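Local structure of glycerol kinase, putative (Plasmodium falciparum, 2W40) at residues C[51-54]-C[55-58]; C[202-205]-C[206-209]; C[211-214]-C[215-218]; C[374-377]-C[378-381]; C[115-118]-C[119-123]. The protein probably catalyses the transfer of phosphate from ATP to glycerol, giving sn-glycerol 3-phosphate, the entry step of glycerol breakdown. One frame throughout, in Å; residues are numbered along the deposited sequence.

Interaction 1: residues C[51-54]-C[55-58]; sequences EIMT and NLYN
Glu-51 and Asn-55, one turn apart on helix 49-70, run side by side and point the same way, with carboxylate and amide planes 73° apart. Their polar ends are joined by a water, which is 2.6 Å from Glu-51 OE2 and receives a weak, 3.3 Å bond from Asn-55 ND2. The other carboxylate oxygen, Glu-51 OE1, is weakly bonded to Glu-36 N. Polar side chains suit this partly exposed edge. Along the backbone four bonds of the i to i+4 kind satisfy the carbonyls of residues 51 to 54. Tyr-57 N to Met-53 O is the shortest at 2.8 Å and nearly straight (167°), while Asn-55 N to Glu-51 O measures 3.0 Å. The hydroxyl of Thr-54 bonds back to Ile-50 O, an option open to threonine because OG1 lies beside its own backbone N (chi1 -64°). Its methyl CG2 lies 3.7 Å from Asn-58 ND2 on the exposed side, where the Asn-58 side chain is close to a bound glycerol. On the buried side Met-53 curls at chi2 and chi3, bringing CE to 3.5 Å from Tyr-57 CZ and 4.0 Å from Leu-56 CD2. Its sulfur makes a Met-aromatic contact with the same ring, which also stacks on His-233, and the tyrosine OH shares a weak hydrogen bond with Ser-231 OG. Ile-52 and Leu-56 turn to strands 3-11 and 15-21. This is the pattern of an amphipathic helix laid on the beta sheet of the N-terminal, actin-like domain of FGGY kinases.

Interaction 2: residues C[202-205]-C[206-209]; sequences EKMC and KIFN
The ring of Phe-208 receives the Met-204 methyl at its CE2 atom, with CE 3.6 Å away, while Ile-207 CG2 sits over the centre of one face, 3.9 Å above the plane. Phe-141 meets the same ring in an edge-to-face stack. Met-204 O lies obliquely to the ring, 3.2 Å from Phe-208 CD2. Methionine suits this place because its unbranched chain can bend: turns at chi2 (-48°) and chi3 (-51°) bring CE round to lie also 3.7 Å from Ile-207 CD1. Met-204 thus runs alongside both; it and Ile-207 pack on helix 123-130, Phe-208 on helix 140-149. The backbone beneath is the last turn of helix 202-207, closed by a Schellman motif. Phe-208 N still bonds to Met-204 O at 3.1 Å, but Phe-208 has already left helical torsions. Asn-209 follows with positive phi, a conformation that asparagine tolerates well, so that its N bonds to Lys-206 O and Ile-210 N to Cys-205 O. The opposite character belongs to Glu-202, Lys-203 and Lys-206, whose charged chains suit an exposed surface; Lys-206 N is held by Glu-202 O at 2.9 Å, and that carbonyl also bonds to a glycerol probably from the crystallisation liquor. Cys-205, small and apolar enough for a buried spot, presents its side chain to Met-213 and Leu-216 in the loop that follows.

Interaction 3: residues C[211-214]-C[215-218]; sequences TNMS and VLPE
With chi1 at -55°, Val-215 places CG2 between its own backbone N and carbonyl carbon, where it reaches 3.3 Å from Asn-212 O. Asn-212 itself has CG opposite its backbone N (chi1 -175°), which carries the amide forward over the next residues. There OD1 accepts from Ser-214 N at 3.1 Å, closing an Asx turn, and lies 2.8 Å from Ser-214 OG. The other end of the amide, ND2, bonds to Asp-158 O, so both halves of the asparagine are used, and this explains why an amide fits here. The turn opens a short 3-10 segment. Val-215 N approaches Asn-212 O in a weak but straight bond of 3.4 Å, and Leu-216 N bonds to Met-213 O at 3.2 Å, standing well above that carbonyl's plane, 57° out of it. A water donates to Ser-214 O at 3.2 Å and to Leu-216 O at 2.8 Å, bridging the two carbonyls where the 3-10 segment gives way to extended chain. Met-213 CG and Leu-216 CD1, 4.4 Å apart, touch loosely, and their hydrophobic side chains serve instead to pack on Trp-200 and on Cys-205 of helix 202-207. The segment so links that helix to strand 218-220, and the backbone of Val-215 is also bonded to Ile-164. The chemistry suggests a turn that draws on several modest ties together: the asparagine amide, a water, one long backbone bond and another that comes from above the carbonyl plane.

Interaction 4: residues C[374-377]-C[378-381]; sequences NTER and SHIV. With EDO (1,2-ethanediol), chain J.
His-379 and Glu-376 meet where the loop after strand 366-371 becomes helix 377-403, with Glu-376 at the N-cap position. The tight part lies round the imidazole. With CG beside its backbone N (chi1 -53°) the ring folds back under the loop; its flat edge can then lie against Glu-376 N, in plane and 3.0 Å from His-379 CD2. Ser-378 OG rests 3.9 Å above the centre of one face, and ND1 bonds weakly to Asn-342 O. The side chains of Thr-375 and Ile-380, a branched pair suited to a buried corner, cross at about a right angle, with Thr-375 CG2 3.9 Å from Ile-380 CG1. Glu-376 O takes only weak bonds from His-379 N and Ile-380 N, whereas Val-381 N meets Arg-377 O at 2.9 Å and 175°. The outer side is looser. Glu-376 touches the ring through CB and CG, its carboxylate turned nearly perpendicular to the imidazole, and Arg-377 reaches away to a salt bridge with Asp-328. Asn-374 ND2 donates to Cys-39 O of the second subunit, and Trp-320 and Lys-323 of that subunit donate to Thr-375 O. An ethanediol, probably from the crystallisation liquor, accepts from Asn-374 N and is also held by Gly-43 N and Trp-44 O of the second subunit. Beside the exposed Glu-376, a water gives a proton to OE1 of that residue at 2.8 Å and accepts from Ser-378 N at 3.1 Å.

Interaction 5: residues C[115-118]-C[119-123]; sequences TEFS and AKYNN
After Phe-117 the backbone bonds change: Ala-119 N makes only weak bonds to Thr-115 O and Glu-116 O, and Lys-120 N tightens to Phe-117 O at 2.9 Å, approaching 62° out of the carbonyl plane. One turn apart, Glu-116 and Lys-120 cross obliquely and form a salt bridge, with Glu-116 OE2 3.2 Å from Lys-120 NZ in a weak hydrogen bond. Glu-116 extends fully from a CG opposite its backbone N (chi1 175°), whereas Lys-120 bends at chi3 and chi4 so that its CE lies 3.5 Å from Glu-116 CG. Both are exposed, where long charged chains belong. On another side Phe-117 and Tyr-121 lie alongside each other, pointing the same way, with CD2 of the first 4.1 Å from CE2 of the second. The carbonyl Phe-117 O sits at the edge of the tyrosine ring, in its plane, 3.4 Å from Tyr-121 CD2. Both rings pack on Ile-207 of helix 202-207, and Phe-117 also meets Phe-141 edge to face. Ser-118, small and polar, bonds its OG back to Val-114 O. Beyond the turn a water donates to Asn-123 OD1 at 2.9 Å and weakly to Ser-118 O, bridging the helix end to the start of helix 123-130. The chemistry implies that the aromatic pair ties the end of helix 111-118 and the following loop to helix 202-207, while the weak, exposed salt bridge probably adds little.

Overall arrangement
Interactions 2, 3 and 5 form one neighbourhood of the N-terminal domain. Helix 202-207 in interaction 2 touches both others: Cys-205 SG lies 3.7 Å from Leu-216 CD1 of interaction 3, and Ile-207 CG1 lies 3.7 Å from Tyr-121 CE1 of interaction 5, while interactions 3 and 5 do not touch each other. Interaction 1 stands apart in the same domain, about 33 Å from interaction 2 between centres. Interaction 4 belongs to the C-terminal domain and meets the second subunit; its centre is about 50 Å from that of interaction 3. Side chain to side chain, Ile-52 is about 12 Å from Thr-270 and Val-381 about 10 Å from Ser-334, residues that bind ADP in a structure of this protein, though none is bound here.

Interaction 1: residues C[51-54]-C[55-58]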
loop_
_atom_site.group_PDB
_atom_site.type_symbol
_atom_site.label_atom_id
_atom_site.label_comp_id
_atom_site.label_asym_id
_atom_site.label_seq_id
_atom_site.Cartn_x
_atom_site.Cartn_y
_atom_site.Cartn_z
ATOM N N GLU C 51 29.027 7.951 -12.327
ATOM C CA GLU C 51 27.858 8.172 -13.199
ATOM C C GLU C 51 27.457 9.625 -13.120
ATOM O O GLU C 51 27.123 10.215 -14.146
ATOM C CB GLU C 51 26.715 7.272 -12.831
ATOM C CG GLU C 51 25.470 7.363 -13.680
ATOM C CD GLU C 51 24.279 6.582 -13.159
ATOM O OE1 GLU C 51 24.304 6.016 -12.029
ATOM O OE2 GLU C 51 23.255 6.611 -13.903
ATOM N N ILE C 52 27.365 10.183 -11.918
ATOM C CA ILE C 52 27.055 11.578 -11.827
ATOM C C ILE C 52 28.033 12.458 -12.652
ATOM O O ILE C 52 27.585 13.407 -13.325
ATOM C CB ILE C 52 27.004 12.000 -10.330
ATOM C CG1 ILE C 52 25.757 11.345 -9.685
ATOM C CG2 ILE C 52 26.979 13.599 -10.205
ATOM C CD1 ILE C 52 25.705 11.539 -8.181
ATOM N N MET C 53 29.340 12.271 -12.468
ATOM C CA MET C 53 30.268 13.079 -13.225
ATOM C C MET C 53 30.125 12.914 -14.741
ATOM O O MET C 53 30.200 13.922 -15.505
ATOM C CB MET C 53 31.701 12.804 -12.835
ATOM C CG MET C 53 32.091 13.312 -11.530
ATOM S SD MET C 53 31.811 15.098 -11.218
ATOM C CE MET C 53 32.486 15.990 -12.507
ATOM N N THR C 54 30.018 11.663 -15.193
ATOM C CA THR C 54 29.872 11.422 -16.617
ATOM C C THR C 54 28.655 12.185 -17.156
ATOM O O THR C 54 28.703 12.842 -18.210
ATOM C CB THR C 54 29.752 9.919 -16.849
ATOM O OG1 THR C 54 31.011 9.334 -16.414
ATOM C CG2 THR C 54 29.477 9.654 -18.348
ATOM N N ASN C 55 27.557 12.076 -16.440
ATOM C CA ASN C 55 26.325 12.777 -16.836
ATOM C C ASN C 55 26.552 14.295 -16.880
ATOM O O ASN C 55 26.149 14.973 -17.825
ATOM C CB ASN C 55 25.217 12.467 -15.856
ATOM C CG ASN C 55 24.629 11.095 -16.045
ATOM O OD1 ASN C 55 25.030 10.371 -16.999
ATOM N ND2 ASN C 55 23.776 10.700 -15.140
ATOM N N LEU C 56 27.223 14.835 -15.884
ATOM C CA LEU C 56 27.553 16.230 -15.852
ATOM C C LEU C 56 28.327 16.639 -17.044
ATOM O O LEU C 56 27.988 17.596 -17.694
ATOM C CB LEU C 56 28.262 16.597 -14.565
ATOM C CG LEU C 56 28.549 18.119 -14.502
ATOM C CD1 LEU C 56 27.386 19.074 -14.602
ATOM C CD2 LEU C 56 29.398 18.424 -13.224
ATOM N N TYR C 57 29.425 15.920 -17.348
ATOM C CA TYR C 57 30.316 16.287 -18.491
ATOM C C TYR C 57 29.521 16.310 -19.778
ATOM O O TYR C 57 29.627 17.233 -20.567
ATOM C CB TYR C 57 31.486 15.319 -18.564
ATOM C CG TYR C 57 32.524 15.474 -17.436
ATOM C CD1 TYR C 57 32.810 16.700 -16.885
ATOM C CD2 TYR C 57 33.183 14.362 -16.950
ATOM C CE1 TYR C 57 33.797 16.812 -15.847
ATOM C CE2 TYR C 57 34.105 14.425 -15.978
ATOM C CZ TYR C 57 34.455 15.632 -15.427
ATOM O OH TYR C 57 35.430 15.684 -14.469
ATOM N N ASN C 58 28.691 15.280 -19.943
ATOM C CA ASN C 58 27.874 15.148 -21.161
ATOM C C ASN C 58 26.897 16.319 -21.300
ATOM O O ASN C 58 26.740 16.887 -22.376
ATOM C CB ASN C 58 27.253 13.740 -21.167
ATOM C CG ASN C 58 28.242 12.658 -21.629
ATOM O OD1 ASN C 58 29.232 12.957 -22.332
ATOM N ND2 ASN C 58 27.976 11.367 -21.257
HETATM O O HOH W 1 23.240 7.634 -16.272
#

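Interaction 2: residues C[202-205]-C[206-209]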
loop_
_atom_site.group_PDB
_atom_site.type_symbol
_atom_site.label_atom_id
_atom_site.label_comp_id
_atom_site.label_asym_id
_atom_site.label_seq_id
_atom_site.Cartn_x
_atom_site.Cartn_y
_atom_site.Cartn_z
ATOM N N GLU C 202 37.098 19.767 16.144
ATOM C CA GLU C 202 37.941 18.634 16.526
ATOM C C GLU C 202 37.204 17.570 17.341
ATOM O O GLU C 202 37.336 16.375 17.091
ATOM C CB GLU C 202 39.228 19.112 17.253
ATOM C CG GLU C 202 40.238 17.980 17.423
ATOM C CD GLU C 202 41.528 18.401 18.123
ATOM O OE1 GLU C 202 41.825 19.625 18.143
ATOM O OE2 GLU C 202 42.194 17.468 18.650
ATOM N N LYS C 203 36.355 18.031 18.267
ATOM C CA LYS C 203 35.605 17.132 19.109
ATOM C C LYS C 203 34.618 16.296 18.298
ATOM O O LYS C 203 34.487 15.078 18.442
ATOM C CB LYS C 203 34.878 17.931 20.202
ATOM C CG LYS C 203 35.724 18.563 21.308
ATOM C CD LYS C 203 34.893 19.056 22.531
ATOM C CE LYS C 203 35.766 20.008 23.362
ATOM N NZ LYS C 203 36.194 21.194 22.508
ATOM N N MET C 204 33.856 16.933 17.383
ATOM C CA MET C 204 32.986 16.169 16.547
ATOM C C MET C 204 33.761 15.162 15.684
ATOM O O MET C 204 33.297 14.032 15.440
ATOM C CB MET C 204 32.194 17.095 15.631
ATOM C CG MET C 204 31.232 18.091 16.328
ATOM S SD MET C 204 30.161 17.349 17.593
ATOM C CE MET C 204 29.425 15.933 16.756
ATOM N N CYS C 205 34.875 15.599 15.117
ATOM C CA CYS C 205 35.697 14.683 14.307
ATOM C C CYS C 205 36.120 13.459 15.097
ATOM O O CYS C 205 36.102 12.361 14.604
ATOM C CB CYS C 205 36.873 15.428 13.694
ATOM S SG CYS C 205 36.326 16.549 12.299
ATOM N N LYS C 206 36.470 13.681 16.358
ATOM C CA LYS C 206 36.871 12.571 17.263
ATOM C C LYS C 206 35.747 11.610 17.494
ATOM O O LYS C 206 35.924 10.375 17.380
ATOM C CB LYS C 206 37.454 13.110 18.602
ATOM C CG LYS C 206 37.864 12.035 19.565
ATOM C CD LYS C 206 38.322 12.601 20.951
ATOM C CE LYS C 206 38.912 11.498 21.919
ATOM N NZ LYS C 206 39.933 10.641 21.194
ATOM N N ILE C 207 34.539 12.134 17.689
ATOM C CA ILE C 207 33.398 11.280 17.883
ATOM C C ILE C 207 33.236 10.375 16.682
ATOM O O ILE C 207 33.023 9.168 16.849
ATOM C CB ILE C 207 32.074 12.146 18.088
ATOM C CG1 ILE C 207 32.094 12.912 19.424
ATOM C CG2 ILE C 207 30.816 11.274 17.961
ATOM C CD1 ILE C 207 30.890 13.978 19.564
ATOM N N PHE C 208 33.411 10.947 15.476
ATOM C CA PHE C 208 33.126 10.212 14.287
ATOM C C PHE C 208 34.312 9.452 13.698
ATOM O O PHE C 208 34.263 8.983 12.558
ATOM C CB PHE C 208 32.412 11.114 13.306
ATOM C CG PHE C 208 30.995 11.429 13.752
ATOM C CD1 PHE C 208 30.023 10.439 13.773
ATOM C CD2 PHE C 208 30.651 12.722 14.213
ATOM C CE1 PHE C 208 28.727 10.703 14.261
ATOM C CE2 PHE C 208 29.367 12.993 14.672
ATOM C CZ PHE C 208 28.412 12.009 14.696
ATOM N N ASN C 209 35.390 9.382 14.459
ATOM C CA ASN C 209 36.650 8.627 14.116
ATOM C C ASN C 209 37.409 9.178 12.935
ATOM O O ASN C 209 38.192 8.455 12.199
ATOM C CB ASN C 209 36.296 7.159 13.771
ATOM C CG ASN C 209 35.747 6.333 14.906
ATOM O OD1 ASN C 209 35.148 6.787 15.910
ATOM N ND2 ASN C 209 35.898 5.051 14.720
#

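Interaction 3: residues C[211-214]-C[215-218]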
loop_
_atom_site.group_PDB
_atom_site.type_symbol
_atom_site.label_atom_id
_atom_site.label_comp_id
_atom_site.label_asym_id
_atom_site.label_seq_id
_atom_site.Cartn_x
_atom_site.Cartn_y
_atom_site.Cartn_z
ATOM N N THR C 211 40.316 10.800 12.285
ATOM C CA THR C 211 41.534 11.000 13.068
ATOM C C THR C 211 42.497 11.986 12.473
ATOM O O THR C 211 43.460 12.416 13.133
ATOM C CB THR C 211 42.313 9.656 13.195
ATOM O OG1 THR C 211 42.570 9.203 11.865
ATOM C CG2 THR C 211 41.522 8.591 13.924
ATOM N N ASN C 212 42.262 12.374 11.210
ATOM C CA ASN C 212 43.171 13.272 10.491
ATOM C C ASN C 212 42.277 14.273 9.770
ATOM O O ASN C 212 41.609 13.955 8.810
ATOM C CB ASN C 212 44.019 12.452 9.532
ATOM C CG ASN C 212 45.040 13.241 8.853
ATOM O OD1 ASN C 212 44.919 14.461 8.770
ATOM N ND2 ASN C 212 46.032 12.542 8.255
ATOM N N MET C 213 42.238 15.465 10.335
ATOM C CA MET C 213 41.318 16.472 9.833
ATOM C C MET C 213 41.735 17.052 8.482
ATOM O O MET C 213 41.024 17.827 7.854
ATOM C CB MET C 213 41.072 17.548 10.918
ATOM C CG MET C 213 40.169 17.049 12.006
ATOM S SD MET C 213 40.078 18.173 13.355
ATOM C CE MET C 213 38.825 19.383 12.759
ATOM N N SER C 214 42.951 16.718 8.034
ATOM C CA SER C 214 43.395 17.140 6.738
ATOM C C SER C 214 42.631 16.622 5.559
ATOM O O SER C 214 42.787 17.144 4.464
ATOM C CB SER C 214 44.879 16.846 6.582
ATOM O OG SER C 214 45.210 15.596 6.173
ATOM N N VAL C 215 41.855 15.555 5.766
ATOM C CA VAL C 215 41.005 14.973 4.734
ATOM C C VAL C 215 39.785 15.795 4.426
ATOM O O VAL C 215 39.104 15.509 3.485
ATOM C CB VAL C 215 40.613 13.527 5.090
ATOM C CG1 VAL C 215 41.913 12.673 5.349
ATOM C CG2 VAL C 215 39.607 13.505 6.243
ATOM N N LEU C 216 39.486 16.788 5.293
ATOM C CA LEU C 216 38.351 17.686 5.129
ATOM C C LEU C 216 38.742 18.882 4.270
ATOM O O LEU C 216 39.804 19.465 4.447
ATOM C CB LEU C 216 37.770 18.062 6.463
ATOM C CG LEU C 216 37.233 16.909 7.321
ATOM C CD1 LEU C 216 37.108 17.420 8.798
ATOM C CD2 LEU C 216 35.927 16.434 6.816
ATOM N N PRO C 217 37.852 19.261 3.363
ATOM C CA PRO C 217 38.131 20.407 2.496
ATOM C C PRO C 217 37.997 21.731 3.196
ATOM O O PRO C 217 37.238 21.852 4.142
ATOM C CB PRO C 217 37.052 20.230 1.385
ATOM C CG PRO C 217 35.845 19.643 2.139
ATOM C CD PRO C 217 36.550 18.635 3.096
ATOM N N GLU C 218 38.665 22.738 2.646
ATOM C CA GLU C 218 38.599 24.082 3.194
ATOM C C GLU C 218 37.176 24.647 3.056
ATOM O O GLU C 218 36.644 24.568 1.946
ATOM C CB GLU C 218 39.550 25.034 2.460
ATOM C CG GLU C 218 39.542 26.449 3.038
ATOM C CD GLU C 218 40.427 27.406 2.223
ATOM O OE1 GLU C 218 41.322 26.913 1.469
ATOM O OE2 GLU C 218 40.237 28.639 2.379
HETATM O O HOH W 2 41.876 19.534 2.605
#

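Interaction 4: residues C[374-377]-C[378-381]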
loop_
_atom_site.group_PDB
_atom_site.type_symbol
_atom_site.label_atom_id
_atom_site.label_comp_id
_atom_site.label_asym_id
_atom_site.label_seq_id
_atom_site.Cartn_x
_atom_site.Cartn_y
_atom_site.Cartn_z
ATOM N N ASN C 374 -13.156 -0.687 -2.565
ATOM C CA ASN C 374 -13.387 0.521 -3.381
ATOM C C ASN C 374 -12.107 1.339 -3.676
ATOM O O ASN C 374 -12.043 2.099 -4.656
ATOM C CB ASN C 374 -14.448 1.357 -2.696
ATOM C CG ASN C 374 -14.685 2.712 -3.387
ATOM O OD1 ASN C 374 -14.202 3.720 -2.873
ATOM N ND2 ASN C 374 -15.318 2.713 -4.604
ATOM N N THR C 375 -11.080 1.183 -2.793
ATOM C CA THR C 375 -9.816 1.950 -2.919
ATOM C C THR C 375 -9.117 1.558 -4.209
ATOM O O THR C 375 -8.987 0.400 -4.535
ATOM C CB THR C 375 -8.897 1.690 -1.716
ATOM O OG1 THR C 375 -9.649 1.954 -0.515
ATOM C CG2 THR C 375 -7.534 2.494 -1.819
ATOM N N GLU C 376 -8.630 2.590 -4.917
ATOM C CA GLU C 376 -7.936 2.475 -6.167
ATOM C C GLU C 376 -6.576 3.113 -6.045
ATOM O O GLU C 376 -6.273 3.840 -5.092
ATOM C CB GLU C 376 -8.639 3.279 -7.283
ATOM C CG GLU C 376 -10.060 2.935 -7.458
ATOM C CD GLU C 376 -10.527 3.141 -8.847
ATOM O OE1 GLU C 376 -9.764 3.699 -9.710
ATOM O OE2 GLU C 376 -11.664 2.728 -9.069
ATOM N N ARG C 377 -5.745 2.850 -7.048
ATOM C CA ARG C 377 -4.406 3.490 -7.136
ATOM C C ARG C 377 -4.464 4.982 -6.875
ATOM O O ARG C 377 -3.649 5.559 -6.125
ATOM C CB ARG C 377 -3.823 3.333 -8.585
ATOM C CG ARG C 377 -3.517 2.061 -8.983
ATOM C CD ARG C 377 -2.732 2.052 -10.250
ATOM N NE ARG C 377 -3.400 2.525 -11.470
ATOM C CZ ARG C 377 -2.711 2.933 -12.528
ATOM N NH1 ARG C 377 -1.363 2.890 -12.526
ATOM N NH2 ARG C 377 -3.340 3.343 -13.653
ATOM N N SER C 378 -5.425 5.614 -7.508
ATOM C CA SER C 378 -5.638 7.059 -7.400
ATOM C C SER C 378 -5.735 7.525 -5.947
ATOM O O SER C 378 -5.151 8.529 -5.574
ATOM C CB SER C 378 -6.898 7.487 -8.179
ATOM O OG SER C 378 -8.118 7.099 -7.454
ATOM N N HIS C 379 -6.488 6.818 -5.113
ATOM C CA HIS C 379 -6.646 7.215 -3.737
ATOM C C HIS C 379 -5.349 7.074 -2.953
ATOM O O HIS C 379 -5.039 7.882 -2.069
ATOM C CB HIS C 379 -7.721 6.370 -3.022
ATOM C CG HIS C 379 -9.041 6.317 -3.703
ATOM N ND1 HIS C 379 -9.962 7.355 -3.682
ATOM C CD2 HIS C 379 -9.658 5.292 -4.310
ATOM C CE1 HIS C 379 -11.080 6.964 -4.284
ATOM N NE2 HIS C 379 -10.913 5.717 -4.678
ATOM N N ILE C 380 -4.574 6.046 -3.277
ATOM C CA ILE C 380 -3.255 5.817 -2.622
ATOM C C ILE C 380 -2.281 6.927 -2.981
ATOM O O ILE C 380 -1.569 7.432 -2.143
ATOM C CB ILE C 380 -2.714 4.404 -2.958
ATOM C CG1 ILE C 380 -3.739 3.335 -2.438
ATOM C CG2 ILE C 380 -1.246 4.239 -2.534
ATOM C CD1 ILE C 380 -3.460 1.842 -2.933
ATOM N N VAL C 381 -2.243 7.252 -4.275
ATOM C CA VAL C 381 -1.449 8.398 -4.768
ATOM C C VAL C 381 -1.812 9.704 -4.062
ATOM O O VAL C 381 -0.922 10.396 -3.508
ATOM C CB VAL C 381 -1.567 8.493 -6.339
ATOM C CG1 VAL C 381 -0.895 9.818 -6.846
ATOM C CG2 VAL C 381 -0.962 7.268 -6.934
HETATM C C1 EDO J . -16.218 -1.837 -1.453
HETATM O O1 EDO J . -15.390 -1.195 -0.656
HETATM C C2 EDO J . -16.434 -3.157 -0.754
HETATM O O2 EDO J . -16.525 -3.968 -1.873
HETATM O O HOH W 3 -7.117 4.613 -9.919
#

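Interaction 5: residues C[115-118]-C[119-123]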
loop_
_atom_site.group_PDB
_atom_site.type_symbol
_atom_site.label_atom_id
_atom_site.label_comp_id
_atom_site.label_asym_id
_atom_site.label_seq_id
_atom_site.Cartn_x
_atom_site.Cartn_y
_atom_site.Cartn_z
ATOM N N THR C 115 21.253 5.266 17.443
ATOM C CA THR C 115 20.724 4.809 18.726
ATOM C C THR C 115 21.851 4.587 19.739
ATOM O O THR C 115 21.824 5.136 20.849
ATOM C CB THR C 115 19.904 3.581 18.515
ATOM O OG1 THR C 115 18.843 3.915 17.636
ATOM C CG2 THR C 115 19.351 3.004 19.878
ATOM N N GLU C 116 22.923 3.969 19.307
ATOM C CA GLU C 116 24.086 3.698 20.204
ATOM C C GLU C 116 24.807 4.944 20.695
ATOM O O GLU C 116 25.036 5.166 21.927
ATOM C CB GLU C 116 25.057 2.765 19.509
ATOM C CG GLU C 116 26.320 2.541 20.307
ATOM C CD GLU C 116 27.531 2.048 19.568
ATOM O OE1 GLU C 116 27.471 1.621 18.407
ATOM O OE2 GLU C 116 28.579 2.094 20.231
ATOM N N PHE C 117 25.133 5.845 19.721
ATOM C CA PHE C 117 25.819 7.035 20.074
ATOM C C PHE C 117 24.963 8.005 20.830
ATOM O O PHE C 117 25.471 8.777 21.712
ATOM C CB PHE C 117 26.367 7.719 18.798
ATOM C CG PHE C 117 27.699 7.164 18.329
ATOM C CD1 PHE C 117 27.828 5.818 18.081
ATOM C CD2 PHE C 117 28.820 7.959 18.238
ATOM C CE1 PHE C 117 29.071 5.288 17.691
ATOM C CE2 PHE C 117 30.045 7.473 17.834
ATOM C CZ PHE C 117 30.191 6.114 17.580
ATOM N N SER C 118 23.672 8.092 20.485
ATOM C CA SER C 118 22.790 9.027 21.196
ATOM C C SER C 118 22.723 8.788 22.699
ATOM O O SER C 118 22.544 9.701 23.450
ATOM C CB SER C 118 21.376 9.101 20.636
ATOM O OG SER C 118 21.330 9.459 19.241
ATOM N N ALA C 119 22.933 7.543 23.109
ATOM C CA ALA C 119 22.916 7.240 24.561
ATOM C C ALA C 119 24.193 7.612 25.274
ATOM O O ALA C 119 24.310 7.578 26.573
ATOM C CB ALA C 119 22.669 5.754 24.725
ATOM N N LYS C 120 25.210 7.951 24.524
ATOM C CA LYS C 120 26.538 8.295 25.040
ATOM C C LYS C 120 26.942 9.736 25.055
ATOM O O LYS C 120 27.953 10.047 25.602
ATOM C CB LYS C 120 27.608 7.503 24.253
ATOM C CG LYS C 120 27.517 5.991 24.596
ATOM C CD LYS C 120 28.605 5.189 23.880
ATOM C CE LYS C 120 28.064 4.036 23.001
ATOM N NZ LYS C 120 28.466 2.603 23.422
ATOM N N TYR C 121 26.151 10.611 24.429
ATOM C CA TYR C 121 26.408 12.039 24.312
ATOM C C TYR C 121 25.130 12.837 24.712
ATOM O O TYR C 121 24.012 12.380 24.552
ATOM C CB TYR C 121 26.878 12.425 22.875
ATOM C CG TYR C 121 28.217 11.803 22.572
ATOM C CD1 TYR C 121 29.351 12.452 22.898
ATOM C CD2 TYR C 121 28.300 10.553 22.003
ATOM C CE1 TYR C 121 30.627 11.860 22.635
ATOM C CE2 TYR C 121 29.528 9.945 21.711
ATOM C CZ TYR C 121 30.685 10.618 22.065
ATOM O OH TYR C 121 31.903 10.086 21.852
ATOM N N ASN C 122 25.361 14.007 25.257
ATOM C CA ASN C 122 24.332 14.927 25.646
ATOM C C ASN C 122 23.839 15.592 24.318
ATOM O O ASN C 122 24.527 16.383 23.704
ATOM C CB ASN C 122 24.933 15.967 26.576
ATOM C CG ASN C 122 23.927 17.005 27.160
ATOM O OD1 ASN C 122 24.123 17.493 28.312
ATOM N ND2 ASN C 122 22.946 17.392 26.394
ATOM N N ASN C 123 22.603 15.306 23.973
ATOM C CA ASN C 123 21.987 15.789 22.644
ATOM C C ASN C 123 22.026 17.324 22.622
ATOM O O ASN C 123 22.273 17.893 21.553
ATOM C CB ASN C 123 20.541 15.276 22.403
ATOM C CG ASN C 123 20.347 13.818 22.860
ATOM O OD1 ASN C 123 19.329 13.493 23.557
ATOM N ND2 ASN C 123 21.329 12.902 22.454
HETATM O O HOH W 4 19.309 10.688 24.239
#